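PDB 1U8S: glycine cleavage system transcriptional repressor, putative from Vibrio cholerae, which probably represses transcription of the glycine cleavage system genes through a pair of ACT domains. Local coordinates for residues C20-R25 with P67-Q72. Sequence-based numbering, arbitrary orientation.
Sequences CNEVVR and PLLGQQ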
loop_
_atom_site.group_PDB
_atom_site.type_symbol
_atom_site.label_atom_id
_atom_site.label_comp_id
_atom_site.label_asym_id
_atom_site.label_seq_id
_atom_site.Cartn_x
_atom_site.Cartn_y
_atom_site.Cartn_z
ATOM N N CYS B 20 2.318 -0.306 -14.556
ATOM C CA CYS B 20 3.332 -0.164 -13.511
ATOM C C CYS B 20 4.758 -0.066 -14.067
ATOM O O CYS B 20 5.662 0.405 -13.385
ATOM C CB CYS B 20 3.233 -1.333 -12.525
ATOM S SG CYS B 20 4.217 -1.140 -11.014
ATOM N N ASN B 21 4.963 -0.518 -15.301
ATOM C CA ASN B 21 6.281 -0.434 -15.923
ATOM C C ASN B 21 6.615 1.025 -16.179
ATOM O O ASN B 21 7.627 1.538 -15.712
ATOM C CB ASN B 21 6.303 -1.180 -17.260
ATOM C CG ASN B 21 6.727 -2.628 -17.118
ATOM O OD1 ASN B 21 6.253 -3.500 -17.851
ATOM N ND2 ASN B 21 7.642 -2.892 -16.190
ATOM N N GLU B 22 5.742 1.687 -16.925
ATOM C CA GLU B 22 5.927 3.085 -17.282
ATOM C C GLU B 22 6.111 3.974 -16.065
ATOM O O GLU B 22 6.908 4.912 -16.090
ATOM C CB GLU B 22 4.729 3.559 -18.103
ATOM C CG GLU B 22 4.456 2.676 -19.311
ATOM C CD GLU B 22 3.040 2.819 -19.836
ATOM O OE1 GLU B 22 2.638 1.997 -20.689
ATOM O OE2 GLU B 22 2.332 3.753 -19.399
ATOM N N VAL B 23 5.382 3.680 -14.995
ATOM C CA VAL B 23 5.491 4.482 -13.787
ATOM C C VAL B 23 6.892 4.441 -13.202
ATOM O O VAL B 23 7.515 5.485 -13.007
ATOM C CB VAL B 23 4.494 4.030 -12.722
ATOM C CG1 VAL B 23 4.652 4.885 -11.478
ATOM C CG2 VAL B 23 3.079 4.152 -13.262
ATOM N N VAL B 24 7.399 3.249 -12.920
ATOM C CA VAL B 24 8.742 3.147 -12.356
ATOM C C VAL B 24 9.759 3.522 -13.422
ATOM O O VAL B 24 10.881 3.931 -13.120
ATOM C CB VAL B 24 9.062 1.712 -11.851
ATOM C CG1 VAL B 24 7.979 1.242 -10.902
ATOM C CG2 VAL B 24 9.212 0.761 -13.023
ATOM N N ARG B 25 9.345 3.372 -14.674
ATOM C CA ARG B 25 10.191 3.674 -15.819
ATOM C C ARG B 25 10.431 5.174 -15.869
ATOM O O ARG B 25 11.567 5.640 -15.949
ATOM C CB ARG B 25 9.496 3.196 -17.099
ATOM C CG ARG B 25 10.252 3.445 -18.389
ATOM C CD ARG B 25 9.501 2.850 -19.579
ATOM N NE ARG B 25 10.024 3.360 -20.841
ATOM C CZ ARG B 25 10.003 4.643 -21.186
ATOM N NH1 ARG B 25 9.482 5.547 -20.363
ATOM N NH2 ARG B 25 10.508 5.030 -22.351
ATOM N N PRO B 67 2.154 13.682 -14.882
ATOM C CA PRO B 67 0.755 13.925 -15.253
ATOM C C PRO B 67 0.449 13.549 -16.708
ATOM O O PRO B 67 -0.655 13.096 -17.018
ATOM C CB PRO B 67 0.582 15.421 -14.986
ATOM C CG PRO B 67 1.586 15.700 -13.890
ATOM C CD PRO B 67 2.783 14.905 -14.353
ATOM N N LEU B 68 1.420 13.738 -17.600
ATOM C CA LEU B 68 1.226 13.417 -19.012
ATOM C C LEU B 68 0.993 11.930 -19.194
ATOM O O LEU B 68 0.141 11.518 -19.980
ATOM C CB LEU B 68 2.440 13.838 -19.836
ATOM C CG LEU B 68 2.765 15.328 -19.796
ATOM C CD1 LEU B 68 3.938 15.621 -20.724
ATOM C CD2 LEU B 68 1.536 16.124 -20.207
ATOM N N LEU B 69 1.768 11.131 -18.468
ATOM C CA LEU B 69 1.645 9.682 -18.526
ATOM C C LEU B 69 0.206 9.337 -18.157
ATOM O O LEU B 69 -0.409 8.443 -18.742
ATOM C CB LEU B 69 2.604 9.045 -17.522
ATOM C CG LEU B 69 2.893 7.547 -17.634
ATOM C CD1 LEU B 69 3.648 7.269 -18.929
ATOM C CD2 LEU B 69 3.725 7.095 -16.437
ATOM N N GLY B 70 -0.327 10.076 -17.187
ATOM C CA GLY B 70 -1.684 9.855 -16.721
ATOM C C GLY B 70 -2.736 10.354 -17.688
ATOM O O GLY B 70 -3.923 10.040 -17.558
ATOM N N GLN B 71 -2.306 11.141 -18.664
ATOM C CA GLN B 71 -3.226 11.674 -19.654
ATOM C C GLN B 71 -3.485 10.628 -20.731
ATOM O O GLN B 71 -4.630 10.351 -21.081
ATOM C CB GLN B 71 -2.632 12.937 -20.285
ATOM C CG GLN B 71 -3.401 13.461 -21.492
ATOM C CD GLN B 71 -2.512 14.242 -22.450
ATOM O OE1 GLN B 71 -1.490 13.731 -22.927
ATOM N NE2 GLN B 71 -2.898 15.482 -22.740
ATOM N N GLN B 72 -2.408 10.036 -21.233
ATOM C CA GLN B 72 -2.496 9.043 -22.298
ATOM C C GLN B 72 -2.829 7.615 -21.853
ATOM O O GLN B 72 -2.811 6.681 -22.664
ATOM C CB GLN B 72 -1.191 9.042 -23.096
ATOM C CG GLN B 72 0.066 8.978 -22.237
ATOM C CD GLN B 72 1.333 8.850 -23.066
ATOM O OE1 GLN B 72 1.511 7.880 -23.806
ATOM N NE2 GLN B 72 2.219 9.833 -22.950
#
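L69 reaches across from helix 56-71 with both methyls of its isobutyl fork and lays them against the backbone and the CB of E22 on helix 19-28. The fork straddles that carbon: L69 CD1 and L69 CD2 each lie 4.0 Å from E22 CB. CD2 goes further in over the main chain, 3.9 Å from E22 O and 4.1 Å from V23 N, and also approaches the buried V23, whose CG2 stands 4.4 Å from L69 CD2. CD1 instead turns to the carboxylate end, with E22 OE2 3.8 Å from L69 CD1. L69 projects straight at the neighbouring helix because its CG swings away from its own backbone N (chi1 -166°); the nearest CA atoms of the two segments are those of E22 and L69, 8.0 Å apart. These two helices lie on one face of the antiparallel sheet of the N-terminal ACT domain, a βαββαβ fold with strand order 2-3-1-4; V23 also packs on L48 of strand 45-54, and V24 on M50 of that strand. E22 is extended beyond CG and runs at a slant across the front of the CD1 methyl, which brings OE2 against it. The other carboxylate oxygen, OE1, forms a salt bridge with R16, a charge partner that probably helps fix the carboxylate's position. The contact is small, 118 Å² over both sides, and no hydrogen bond joins 20-25 to 67-72. The carbonyl of L69 is taken by H73 ND1.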